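Local coordinates for protein protease (Helicobacter pylori, PDB 5EUF) that probably acts as a zinc-dependent M16-family protease and virulence factor, cleaving the cytoplasmic domain of human JAM-A and weakening the gastric epithelial barrier, at residues Thr12-Leu17 with Ser215-Asp220; Gln128-Glu133 with Gln172-Lys177; Gly340-Ala345 with Asp398-Ala403. All blocks are in the same frame, centred on the assembly; numbering follows the deposited sequence.

How the interactions relate
Interactions 1 and 2 belong to the first half of the chain, whose six-stranded sheet begins with strands 9-12 and 18-23; interaction 3 belongs to the second half, built on the sheet of strands 238-243 to 412-418. The segments of interaction 2 both fall between those of interaction 1, and interaction 3 follows later in sequence. Centres of interactions 1 and 2 lie about 30 Å apart, and the centre of interaction 3 is about 48 and 47 Å from theirs, across the centre of the chain. Interaction 2 alone includes a zinc ligand. The others lie away from the zinc site: one joins a hairpin to a loop some 200 residues later, the other an interhelical linker to helix 396-406.

Interaction 1: residues Thr12-Leu17 with Ser215-Asp220; sequences TLKNGL and SLKNLD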
ATOM      1  N   THR B  12      17.480 -25.990  21.102  1.00 54.99           N
ATOM      2  CA  THR B  12      16.630 -24.867  21.471  1.00 46.08           C
ATOM      3  C   THR B  12      16.788 -24.559  22.955  1.00 42.16           C
ATOM      4  O   THR B  12      16.714 -25.455  23.794  1.00 39.59           O
ATOM      5  CB  THR B  12      15.151 -25.141  21.157  1.00 46.39           C
ATOM      6  OG1 THR B  12      14.994 -25.369  19.750  1.00 49.73           O
ATOM      7  CG2 THR B  12      14.289 -23.957  21.573  1.00 43.61           C
ATOM      8  N   LEU B  13      17.012 -23.287  23.269  1.00 49.34           N
ATOM      9  CA  LEU B  13      17.234 -22.858  24.646  1.00 43.51           C
ATOM     10  C   LEU B  13      15.913 -22.624  25.370  1.00 46.88           C
ATOM     11  O   LEU B  13      14.843 -22.696  24.764  1.00 54.73           O
ATOM     12  CB  LEU B  13      18.092 -21.592  24.675  1.00 26.01           C
ATOM     13  CG  LEU B  13      19.610 -21.768  24.775  1.00 31.94           C
ATOM     14  CD1 LEU B  13      20.108 -22.957  23.961  1.00 32.49           C
ATOM     15  CD2 LEU B  13      20.320 -20.492  24.340  1.00 25.20           C
ATOM     16  N   LYS B  14      15.991 -22.341  26.667  1.00 49.37           N
ATOM     17  CA  LYS B  14      14.795 -22.211  27.496  1.00 56.67           C
ATOM     18  C   LYS B  14      14.005 -20.943  27.185  1.00 52.75           C
ATOM     19  O   LYS B  14      12.887 -20.766  27.670  1.00 59.23           O
ATOM     20  CB  LYS B  14      15.165 -22.238  28.983  1.00 64.52           C
ATOM     21  CG  LYS B  14      15.908 -21.005  29.478  1.00 65.71           C
ATOM     22  CD  LYS B  14      16.105 -21.063  30.988  1.00 67.67           C
ATOM     23  CE  LYS B  14      16.713 -19.776  31.524  1.00 71.24           C
ATOM     24  NZ  LYS B  14      16.857 -19.806  33.008  1.00 67.33           N
ATOM     25  N   ASN B  15      14.589 -20.064  26.381  1.00 47.24           N
ATOM     26  CA  ASN B  15      13.918 -18.832  25.989  1.00 42.08           C
ATOM     27  C   ASN B  15      13.451 -18.877  24.539  1.00 40.69           C
ATOM     28  O   ASN B  15      13.002 -17.871  23.991  1.00 46.31           O
ATOM     29  CB  ASN B  15      14.839 -17.632  26.210  1.00 30.11           C
ATOM     30  CG  ASN B  15      16.211 -17.834  25.610  1.00 32.21           C
ATOM     31  OD1 ASN B  15      16.418 -18.734  24.797  1.00 27.71           O
ATOM     32  ND2 ASN B  15      17.160 -16.996  26.008  1.00 47.45           N
ATOM     33  N   GLY B  16      13.568 -20.050  23.923  1.00 31.86           N
ATOM     34  CA  GLY B  16      13.105 -20.245  22.561  1.00 26.38           C
ATOM     35  C   GLY B  16      14.146 -19.948  21.498  1.00 33.27           C
ATOM     36  O   GLY B  16      13.882 -20.097  20.305  1.00 40.40           O
ATOM     37  N   LEU B  17      15.330 -19.522  21.925  1.00 35.77           N
ATOM     38  CA  LEU B  17      16.420 -19.263  20.992  1.00 26.20           C
ATOM     39  C   LEU B  17      16.956 -20.564  20.409  1.00 31.21           C
ATOM     40  O   LEU B  17      17.298 -21.491  21.145  1.00 29.13           O
ATOM     41  CB  LEU B  17      17.554 -18.496  21.674  1.00 21.19           C
ATOM     42  CG  LEU B  17      18.725 -18.154  20.745  1.00 25.72           C
ATOM     43  CD1 LEU B  17      18.545 -16.771  20.147  1.00 25.70           C
ATOM     44  CD2 LEU B  17      20.060 -18.267  21.455  1.00 34.80           C
ATOM     45  N   SER B 215      20.216 -16.882  29.462  1.00 51.10           N
ATOM     46  CA  SER B 215      19.665 -16.056  30.530  1.00 45.17           C
ATOM     47  C   SER B 215      18.912 -14.831  30.006  1.00 41.67           C
ATOM     48  O   SER B 215      18.301 -14.096  30.781  1.00 49.47           O
ATOM     49  CB  SER B 215      20.781 -15.616  31.480  1.00 35.81           C
ATOM     50  OG  SER B 215      21.954 -15.277  30.762  1.00 44.56           O
ATOM     51  N   LEU B 216      18.953 -14.612  28.696  1.00 35.94           N
ATOM     52  CA  LEU B 216      18.227 -13.494  28.095  1.00 36.64           C
ATOM     53  C   LEU B 216      16.725 -13.753  28.130  1.00 36.72           C
ATOM     54  O   LEU B 216      16.275 -14.877  27.914  1.00 45.87           O
ATOM     55  CB  LEU B 216      18.690 -13.245  26.658  1.00 25.34           C
ATOM     56  CG  LEU B 216      20.104 -12.678  26.508  1.00 36.29           C
ATOM     57  CD1 LEU B 216      20.348 -12.204  25.093  1.00 40.15           C
ATOM     58  CD2 LEU B 216      20.340 -11.546  27.496  1.00 36.73           C
ATOM     59  N   LYS B 217      15.953 -12.708  28.403  1.00 30.76           N
ATOM     60  CA  LYS B 217      14.517 -12.867  28.594  1.00 32.95           C
ATOM     61  C   LYS B 217      13.716 -12.397  27.384  1.00 31.13           C
ATOM     62  O   LYS B 217      14.168 -11.557  26.609  1.00 37.92           O
ATOM     63  CB  LYS B 217      14.062 -12.111  29.848  1.00 34.90           C
ATOM     64  CG  LYS B 217      14.791 -12.515  31.126  1.00 37.72           C
ATOM     65  CD  LYS B 217      14.736 -14.022  31.355  1.00 41.18           C
ATOM     66  CE  LYS B 217      15.592 -14.433  32.548  1.00 50.29           C
ATOM     67  NZ  LYS B 217      15.777 -15.912  32.635  1.00 51.80           N
ATOM     68  N   ASN B 218      12.522 -12.959  27.227  1.00 41.50           N
ATOM     69  CA  ASN B 218      11.587 -12.502  26.210  1.00 37.27           C
ATOM     70  C   ASN B 218      10.745 -11.350  26.744  1.00 45.20           C
ATOM     71  O   ASN B 218      10.860 -10.972  27.910  1.00 51.90           O
ATOM     72  CB  ASN B 218      10.684 -13.650  25.749  1.00 33.26           C
ATOM     73  CG  ASN B 218      11.422 -14.671  24.902  1.00 29.68           C
ATOM     74  OD1 ASN B 218      12.116 -14.320  23.949  1.00 29.84           O
ATOM     75  ND2 ASN B 218      11.274 -15.943  25.247  1.00 30.98           N
ATOM     76  N   LEU B 219       9.898 -10.791  25.887  1.00 53.34           N
ATOM     77  CA  LEU B 219       9.045  -9.680  26.280  1.00 41.84           C
ATOM     78  C   LEU B 219       7.810 -10.193  27.007  1.00 46.54           C
ATOM     79  O   LEU B 219       7.393  -9.633  28.021  1.00 45.30           O
ATOM     80  CB  LEU B 219       8.641  -8.855  25.058  1.00 37.66           C
ATOM     81  CG  LEU B 219       7.879  -7.562  25.342  1.00 40.92           C
ATOM     82  CD1 LEU B 219       8.712  -6.634  26.212  1.00 47.38           C
ATOM     83  CD2 LEU B 219       7.492  -6.881  24.040  1.00 47.90           C
ATOM     84  N   ASP B 220       7.231 -11.265  26.477  1.00 50.79           N
ATOM     85  CA  ASP B 220       6.065 -11.892  27.084  1.00 59.09           C
ATOM     86  C   ASP B 220       5.918 -13.334  26.614  1.00 56.27           C
ATOM     87  O   ASP B 220       6.824 -13.889  25.993  1.00 49.24           O
ATOM     88  CB  ASP B 220       4.792 -11.095  26.773  1.00 72.22           C
ATOM     89  CG  ASP B 220       4.657 -10.743  25.299  1.00 75.00           C
ATOM     90  OD1 ASP B 220       5.106 -11.534  24.441  1.00 74.95           O
ATOM     91  OD2 ASP B 220       4.093  -9.671  25.000  1.00 77.15           O
TER
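Asn15 has a chi1 of 50°, which sets its CG between its own backbone N and carbonyl carbon and brings the amide within reach of Leu216 O. Asn218 answers from the other segment: with chi1 at -72° its CG stays beside the backbone N, and ND2 reaches back to Asn15 O. Two hydrogen bonds result, Asn218 ND2 to Asn15 O at 2.9 Å and Asn15 ND2 to Leu216 O at 3.0 Å. Both are nearly straight, and each acceptor lies close to the plane of the amide that donates to it, although each donor is tilted out of the acceptor's carbonyl plane. Residues 12-17 connect strands 9-12 and 18-23 as a beta hairpin whose type I turn, Leu13 to Gly16, fits the G1-bulge pattern: Gly16 takes a positive phi of 90° that suits glycine, and Leu13 N bonds to Leu17 O at 2.8 Å. Asn15 OD1 accepts from Leu17 N at 3.2 Å, making an Asx turn, so one asparagine uses OD1 inside the hairpin and ND2 outward, toward Leu216 O in the loop and Phe213 O at the end of helix 202-213. Asn218 OD1 is similarly engaged by Lys190 N. At the exposed rim, the ends of Lys14 and Lys217 come to 4.1 Å, NZ to NZ.

Interaction 2: residues Gln128-Glu133 with Gln172-Lys177; sequences QVVAEE and QNWTLK. With ZN (zinc ion), chain G.
Trp174 reaches Val130 with the far end of its indole, and its path from CB outward shows how residues 172-177 are anchored to helix 120-139. The bond from CA to CB points toward that helix, and with chi1 at -72° CG lies anti to the carbonyl carbon, which sends the ring inward from the loop. On the pyrrole side, NE1 makes a weak hydrogen bond to Ser49 O, giving the buried N-H a partner. On the benzo side, CZ3 meets Val130 CG1 at 3.6 Å, and CH2 follows at 4.1 Å from the same CG1. This methyl lies at the ring edge, near the indole plane, so the packing is edge-on and not over a face. A branched, compact valine suits the place because it can meet the indole while its side chain also touches His53.

One turn further along the helix, Glu133 extends its carboxylate to the zinc ion, which OE2 binds at 2.1 Å; OE1 stays at 3.0 Å from the zinc, so coordination is through one oxygen. His53 is the other ligand seen, and His57 probably belongs to the site too, as expected for the inverted HxxEH motif of M16 peptidases. At the exposed margin, Gln128 NE2 and Gln172 NE2 come to 4.0 Å with their amide planes 67° apart, two donor nitrogens that merely approach, without a hydrogen bond. Asn173 packs on Tyr228 of the second subunit. The indole packs on both helix 51-58, where it touches Ile51 and Met54, and helix 120-139, where Phe123 and Arg127 also meet it, while its own loop joins helices 168-172 and 176-186.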
ATOM      1  N   GLN B 128      18.785  10.536   9.741  1.00 60.98           N
ATOM      2  CA  GLN B 128      19.232  11.398   8.655  1.00 55.00           C
ATOM      3  C   GLN B 128      20.143  10.632   7.708  1.00 42.64           C
ATOM      4  O   GLN B 128      20.143  10.879   6.503  1.00 49.03           O
ATOM      5  CB  GLN B 128      19.948  12.631   9.202  1.00 66.68           C
ATOM      6  CG  GLN B 128      19.004  13.703   9.704  1.00 73.77           C
ATOM      7  CD  GLN B 128      18.049  14.176   8.628  1.00 73.90           C
ATOM      8  OE1 GLN B 128      18.423  14.297   7.459  1.00 81.28           O
ATOM      9  NE2 GLN B 128      16.805  14.436   9.012  1.00 70.65           N
ATOM     10  N   VAL B 129      20.910   9.697   8.258  1.00 32.35           N
ATOM     11  CA  VAL B 129      21.795   8.862   7.457  1.00 43.09           C
ATOM     12  C   VAL B 129      20.984   7.953   6.541  1.00 48.99           C
ATOM     13  O   VAL B 129      21.235   7.887   5.337  1.00 54.12           O
ATOM     14  CB  VAL B 129      22.725   8.001   8.338  1.00 44.01           C
ATOM     15  CG1 VAL B 129      23.579   7.083   7.477  1.00 23.59           C
ATOM     16  CG2 VAL B 129      23.597   8.886   9.215  1.00 37.79           C
ATOM     17  N   VAL B 130      20.003   7.261   7.111  1.00 45.15           N
ATOM     18  CA  VAL B 130      19.176   6.348   6.332  1.00 41.36           C
ATOM     19  C   VAL B 130      18.244   7.144   5.419  1.00 44.29           C
ATOM     20  O   VAL B 130      17.710   6.612   4.447  1.00 56.38           O
ATOM     21  CB  VAL B 130      18.362   5.397   7.241  1.00 49.88           C
ATOM     22  CG1 VAL B 130      17.205   6.126   7.888  1.00 54.50           C
ATOM     23  CG2 VAL B 130      17.859   4.201   6.448  1.00 68.94           C
ATOM     24  N   ALA B 131      18.062   8.425   5.726  1.00 39.78           N
ATOM     25  CA  ALA B 131      17.341   9.318   4.830  1.00 36.61           C
ATOM     26  C   ALA B 131      18.194   9.598   3.597  1.00 51.61           C
ATOM     27  O   ALA B 131      17.676   9.681   2.482  1.00 54.83           O
ATOM     28  CB  ALA B 131      16.973  10.612   5.535  1.00 38.71           C
ATOM     29  N   GLU B 132      19.502   9.739   3.805  1.00 52.92           N
ATOM     30  CA  GLU B 132      20.439   9.903   2.698  1.00 54.79           C
ATOM     31  C   GLU B 132      20.490   8.626   1.869  1.00 56.61           C
ATOM     32  O   GLU B 132      20.501   8.672   0.639  1.00 54.61           O
ATOM     33  CB  GLU B 132      21.842  10.251   3.202  1.00 59.40           C
ATOM     34  CG  GLU B 132      21.924  11.507   4.052  1.00 66.99           C
ATOM     35  CD  GLU B 132      21.403  12.735   3.338  1.00 70.46           C
ATOM     36  OE1 GLU B 132      21.969  13.100   2.286  1.00 69.50           O
ATOM     37  OE2 GLU B 132      20.423  13.333   3.832  1.00 69.58           O
ATOM     38  N   GLU B 133      20.517   7.489   2.559  1.00 61.73           N
ATOM     39  CA  GLU B 133      20.577   6.182   1.911  1.00 63.71           C
ATOM     40  C   GLU B 133      19.362   5.968   1.015  1.00 64.76           C
ATOM     41  O   GLU B 133      19.435   5.266   0.006  1.00 67.82           O
ATOM     42  CB  GLU B 133      20.675   5.066   2.957  1.00 66.69           C
ATOM     43  CG  GLU B 133      20.893   3.669   2.382  1.00 72.28           C
ATOM     44  CD  GLU B 133      21.045   2.603   3.458  1.00 73.35           C
ATOM     45  OE1 GLU B 133      21.337   2.960   4.620  1.00 71.05           O
ATOM     46  OE2 GLU B 133      20.872   1.406   3.140  1.00 58.53           O
ATOM     47  N   GLN B 172      10.808   9.642   7.398  1.00 35.76           N
ATOM     48  CA  GLN B 172      10.801  10.996   7.930  1.00 27.81           C
ATOM     49  C   GLN B 172       9.906  11.128   9.159  1.00 30.76           C
ATOM     50  O   GLN B 172      10.090  12.034   9.969  1.00 49.53           O
ATOM     51  CB  GLN B 172      10.354  11.979   6.847  1.00 25.63           C
ATOM     52  CG  GLN B 172      10.985  13.351   6.969  1.00 50.69           C
ATOM     53  CD  GLN B 172      12.485  13.314   6.764  1.00 45.77           C
ATOM     54  OE1 GLN B 172      13.003  12.446   6.062  1.00 31.89           O
ATOM     55  NE2 GLN B 172      13.192  14.255   7.381  1.00 63.38           N
ATOM     56  N   ASN B 173       8.945  10.222   9.304  1.00 24.23           N
ATOM     57  CA  ASN B 173       7.979  10.323  10.393  1.00 40.57           C
ATOM     58  C   ASN B 173       8.117   9.244  11.463  1.00 40.90           C
ATOM     59  O   ASN B 173       7.211   9.049  12.275  1.00 31.66           O
ATOM     60  CB  ASN B 173       6.558  10.298   9.833  1.00 39.57           C
ATOM     61  CG  ASN B 173       6.153  11.622   9.224  1.00 38.67           C
ATOM     62  OD1 ASN B 173       5.601  12.485   9.908  1.00 45.86           O
ATOM     63  ND2 ASN B 173       6.428  11.794   7.936  1.00 25.61           N
ATOM     64  N   TRP B 174       9.247   8.546  11.463  1.00 35.84           N
ATOM     65  CA  TRP B 174       9.537   7.580  12.516  1.00 23.08           C
ATOM     66  C   TRP B 174       9.590   8.273  13.868  1.00 41.32           C
ATOM     67  O   TRP B 174       9.922   9.454  13.956  1.00 35.60           O
ATOM     68  CB  TRP B 174      10.866   6.866  12.260  1.00 28.19           C
ATOM     69  CG  TRP B 174      10.849   5.878  11.135  1.00 27.27           C
ATOM     70  CD1 TRP B 174       9.768   5.214  10.635  1.00 25.60           C
ATOM     71  CD2 TRP B 174      11.977   5.444  10.367  1.00 34.21           C
ATOM     72  NE1 TRP B 174      10.152   4.392   9.602  1.00 19.17           N
ATOM     73  CE2 TRP B 174      11.505   4.515   9.419  1.00 40.19           C
ATOM     74  CE3 TRP B 174      13.342   5.752  10.391  1.00 29.45           C
ATOM     75  CZ2 TRP B 174      12.348   3.891   8.502  1.00 40.17           C
ATOM     76  CZ3 TRP B 174      14.177   5.129   9.481  1.00 36.50           C
ATOM     77  CH2 TRP B 174      13.677   4.210   8.550  1.00 38.31           C
ATOM     78  N   THR B 175       9.256   7.535  14.919  1.00 49.38           N
ATOM     79  CA  THR B 175       9.476   8.013  16.277  1.00 44.32           C
ATOM     80  C   THR B 175      10.319   6.996  17.031  1.00 43.56           C
ATOM     81  O   THR B 175      10.366   5.823  16.662  1.00 39.36           O
ATOM     82  CB  THR B 175       8.154   8.257  17.036  1.00 34.93           C
ATOM     83  OG1 THR B 175       7.461   7.017  17.212  1.00 35.02           O
ATOM     84  CG2 THR B 175       7.269   9.234  16.277  1.00 27.10           C
ATOM     85  N   LEU B 176      10.992   7.451  18.082  1.00 55.38           N
ATOM     86  CA  LEU B 176      11.801   6.569  18.913  1.00 47.20           C
ATOM     87  C   LEU B 176      10.930   5.476  19.525  1.00 55.80           C
ATOM     88  O   LEU B 176      11.363   4.333  19.672  1.00 62.14           O
ATOM     89  CB  LEU B 176      12.512   7.366  20.008  1.00 35.54           C
ATOM     90  CG  LEU B 176      13.465   6.583  20.912  1.00 38.41           C
ATOM     91  CD1 LEU B 176      14.590   5.965  20.095  1.00 38.51           C
ATOM     92  CD2 LEU B 176      14.020   7.482  22.006  1.00 49.31           C
ATOM     93  N   LYS B 177       9.696   5.838  19.868  1.00 50.74           N
ATOM     94  CA  LYS B 177       8.741   4.892  20.428  1.00 32.08           C
ATOM     95  C   LYS B 177       8.412   3.794  19.421  1.00 33.43           C
ATOM     96  O   LYS B 177       8.327   2.621  19.783  1.00 39.64           O
ATOM     97  CB  LYS B 177       7.464   5.615  20.867  1.00 36.88           C
ATOM     98  CG  LYS B 177       6.463   4.738  21.608  1.00 51.20           C
ATOM     99  CD  LYS B 177       5.241   5.542  22.040  1.00 70.84           C
ATOM    100  CE  LYS B 177       4.168   4.656  22.658  1.00 70.12           C
ATOM    101  NZ  LYS B 177       2.910   5.410  22.944  1.00 59.47           N
TER
HETATM  102 ZN    ZN G 502      21.549  -0.070   4.525  0.87 91.95          ZN

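Interaction 3: residues Gly340-Ala345 with Asp398-Ala403; sequences GEITQA and DLVRVA
Gly340 packs against Val400 from the linker between helices 323-338 and 344-361: it closes helix 323-338 with a Schellman motif, and Thr343, three residues later, is the N-cap of helix 344-361, its OG1 accepting from Glu346 N. Glycine suits the first position because its phi is positive, 94°. Its CA lies 3.7 Å from Val400 CG2 and 3.8 Å from Val400 CG1. The tight part continues at Ile342, whose long branch delivers CD1 to Leu399 CB and to Val400 CG2, each 3.9 Å away. With chi1 at -45°, CG1 stays beside the backbone N and the branch runs toward helix 396-406. Apolar isoleucine suits this buried spot, which Leu337 and Val396 also line, because its longer branch carries CD1 to the helix.

The solvent side is looser: Glu341, exposed, has its bond from CA to CB directed away from the helix. Away from the contact, within helix 396-406, Arg401 reaches Asp265 through NH2. Its NH1 meets Asp398 OD1 at 2.7 Å in a salt bridge, the oxygen lying almost exactly in the guanidinium plane and approached on the anti side of the carboxylate.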
ATOM      1  N   GLY B 340       9.364 -24.893 -25.544  1.00 47.53           N
ATOM      2  CA  GLY B 340      10.124 -26.051 -25.109  1.00 41.26           C
ATOM      3  C   GLY B 340      11.483 -26.166 -25.769  1.00 38.78           C
ATOM      4  O   GLY B 340      12.059 -27.252 -25.831  1.00 36.57           O
ATOM      5  N   GLU B 341      12.000 -25.044 -26.260  1.00 40.54           N
ATOM      6  CA  GLU B 341      13.275 -25.045 -26.965  1.00 43.56           C
ATOM      7  C   GLU B 341      14.456 -24.915 -26.009  1.00 49.00           C
ATOM      8  O   GLU B 341      15.106 -23.870 -25.943  1.00 54.47           O
ATOM      9  CB  GLU B 341      13.316 -23.924 -28.006  1.00 51.83           C
ATOM     10  CG  GLU B 341      12.344 -24.126 -29.160  1.00 62.41           C
ATOM     11  CD  GLU B 341      12.546 -23.123 -30.279  1.00 71.67           C
ATOM     12  OE1 GLU B 341      11.731 -23.114 -31.226  1.00 78.56           O
ATOM     13  OE2 GLU B 341      13.522 -22.346 -30.212  1.00 77.33           O
ATOM     14  N   ILE B 342      14.718 -25.985 -25.263  1.00 44.03           N
ATOM     15  CA  ILE B 342      15.923 -26.084 -24.448  1.00 26.49           C
ATOM     16  C   ILE B 342      16.715 -27.320 -24.845  1.00 27.67           C
ATOM     17  O   ILE B 342      16.210 -28.440 -24.759  1.00 44.25           O
ATOM     18  CB  ILE B 342      15.608 -26.167 -22.952  1.00 25.27           C
ATOM     19  CG1 ILE B 342      14.543 -25.144 -22.558  1.00 51.28           C
ATOM     20  CG2 ILE B 342      16.876 -25.971 -22.139  1.00 36.06           C
ATOM     21  CD1 ILE B 342      14.086 -25.289 -21.126  1.00 51.08           C
ATOM     22  N   THR B 343      17.955 -27.121 -25.276  1.00 32.47           N
ATOM     23  CA  THR B 343      18.792 -28.237 -25.701  1.00 39.91           C
ATOM     24  C   THR B 343      19.212 -29.086 -24.513  1.00 46.56           C
ATOM     25  O   THR B 343      19.299 -28.594 -23.386  1.00 41.03           O
ATOM     26  CB  THR B 343      20.058 -27.761 -26.430  1.00 50.82           C
ATOM     27  OG1 THR B 343      21.011 -27.277 -25.475  1.00 29.99           O
ATOM     28  CG2 THR B 343      19.723 -26.661 -27.428  1.00 49.77           C
ATOM     29  N   GLN B 344      19.476 -30.364 -24.769  1.00 48.43           N
ATOM     30  CA  GLN B 344      19.998 -31.248 -23.737  1.00 39.86           C
ATOM     31  C   GLN B 344      21.356 -30.749 -23.262  1.00 40.09           C
ATOM     32  O   GLN B 344      21.701 -30.880 -22.087  1.00 33.38           O
ATOM     33  CB  GLN B 344      20.097 -32.683 -24.253  1.00 31.90           C
ATOM     34  CG  GLN B 344      18.776 -33.432 -24.224  1.00 40.48           C
ATOM     35  CD  GLN B 344      18.248 -33.624 -22.814  1.00 49.88           C
ATOM     36  OE1 GLN B 344      19.010 -33.893 -21.885  1.00 57.44           O
ATOM     37  NE2 GLN B 344      16.939 -33.475 -22.645  1.00 46.11           N
ATOM     38  N   ALA B 345      22.115 -30.161 -24.183  1.00 35.35           N
ATOM     39  CA  ALA B 345      23.405 -29.565 -23.858  1.00 37.26           C
ATOM     40  C   ALA B 345      23.253 -28.397 -22.883  1.00 39.12           C
ATOM     41  O   ALA B 345      24.040 -28.256 -21.950  1.00 29.65           O
ATOM     42  CB  ALA B 345      24.110 -29.108 -25.129  1.00 48.29           C
ATOM     43  N   ASP B 398      10.517 -30.272 -17.028  1.00 24.03           N
ATOM     44  CA  ASP B 398      10.255 -29.614 -15.751  1.00 36.40           C
ATOM     45  C   ASP B 398      10.444 -28.108 -15.885  1.00 37.83           C
ATOM     46  O   ASP B 398       9.643 -27.322 -15.379  1.00 27.40           O
ATOM     47  CB  ASP B 398      11.166 -30.167 -14.651  1.00 34.31           C
ATOM     48  CG  ASP B 398      10.827 -31.598 -14.275  1.00 57.28           C
ATOM     49  OD1 ASP B 398       9.635 -31.967 -14.353  1.00 56.52           O
ATOM     50  OD2 ASP B 398      11.751 -32.353 -13.903  1.00 57.67           O
ATOM     51  N   LEU B 399      11.502 -27.713 -16.582  1.00 31.04           N
ATOM     52  CA  LEU B 399      11.787 -26.303 -16.807  1.00 29.22           C
ATOM     53  C   LEU B 399      10.710 -25.650 -17.670  1.00 37.21           C
ATOM     54  O   LEU B 399      10.352 -24.493 -17.458  1.00 42.48           O
ATOM     55  CB  LEU B 399      13.159 -26.135 -17.464  1.00 25.28           C
ATOM     56  CG  LEU B 399      14.404 -26.168 -16.572  1.00 27.39           C
ATOM     57  CD1 LEU B 399      14.587 -27.519 -15.898  1.00 35.38           C
ATOM     58  CD2 LEU B 399      15.636 -25.806 -17.388  1.00 29.56           C
ATOM     59  N   VAL B 400      10.190 -26.400 -18.638  1.00 39.87           N
ATOM     60  CA  VAL B 400       9.195 -25.871 -19.567  1.00 27.93           C
ATOM     61  C   VAL B 400       7.804 -25.833 -18.930  1.00 31.88           C
ATOM     62  O   VAL B 400       7.026 -24.910 -19.180  1.00 38.79           O
ATOM     63  CB  VAL B 400       9.152 -26.697 -20.870  1.00 23.71           C
ATOM     64  CG1 VAL B 400       8.115 -26.134 -21.832  1.00 24.18           C
ATOM     65  CG2 VAL B 400      10.523 -26.713 -21.526  1.00 24.04           C
ATOM     66  N   ARG B 401       7.494 -26.829 -18.105  1.00 32.29           N
ATOM     67  CA  ARG B 401       6.238 -26.837 -17.356  1.00 22.47           C
ATOM     68  C   ARG B 401       6.150 -25.625 -16.438  1.00 26.64           C
ATOM     69  O   ARG B 401       5.155 -24.901 -16.440  1.00 39.92           O
ATOM     70  CB  ARG B 401       6.098 -28.116 -16.526  1.00 37.07           C
ATOM     71  CG  ARG B 401       4.867 -28.123 -15.623  1.00 33.55           C
ATOM     72  CD  ARG B 401       4.936 -29.210 -14.557  1.00 41.91           C
ATOM     73  NE  ARG B 401       5.910 -28.906 -13.510  1.00 53.76           N
ATOM     74  CZ  ARG B 401       7.079 -29.524 -13.369  1.00 54.32           C
ATOM     75  NH1 ARG B 401       7.425 -30.492 -14.207  1.00 39.58           N
ATOM     76  NH2 ARG B 401       7.900 -29.178 -12.385  1.00 64.42           N
ATOM     77  N   VAL B 402       7.202 -25.418 -15.653  1.00 24.86           N
ATOM     78  CA  VAL B 402       7.269 -24.305 -14.718  1.00 20.27           C
ATOM     79  C   VAL B 402       7.212 -22.975 -15.462  1.00 40.18           C
ATOM     80  O   VAL B 402       6.577 -22.021 -15.005  1.00 40.49           O
ATOM     81  CB  VAL B 402       8.550 -24.378 -13.865  1.00 19.85           C
ATOM     82  CG1 VAL B 402       8.702 -23.135 -13.010  1.00 32.12           C
ATOM     83  CG2 VAL B 402       8.524 -25.619 -12.992  1.00 19.71           C
ATOM     84  N   ALA B 403       7.863 -22.927 -16.622  1.00 34.73           N
ATOM     85  CA  ALA B 403       7.853 -21.737 -17.462  1.00 24.14           C
ATOM     86  C   ALA B 403       6.430 -21.359 -17.865  1.00 36.28           C
ATOM     87  O   ALA B 403       5.969 -20.257 -17.570  1.00 46.32           O
ATOM     88  CB  ALA B 403       8.712 -21.953 -18.694  1.00 20.11           C
TER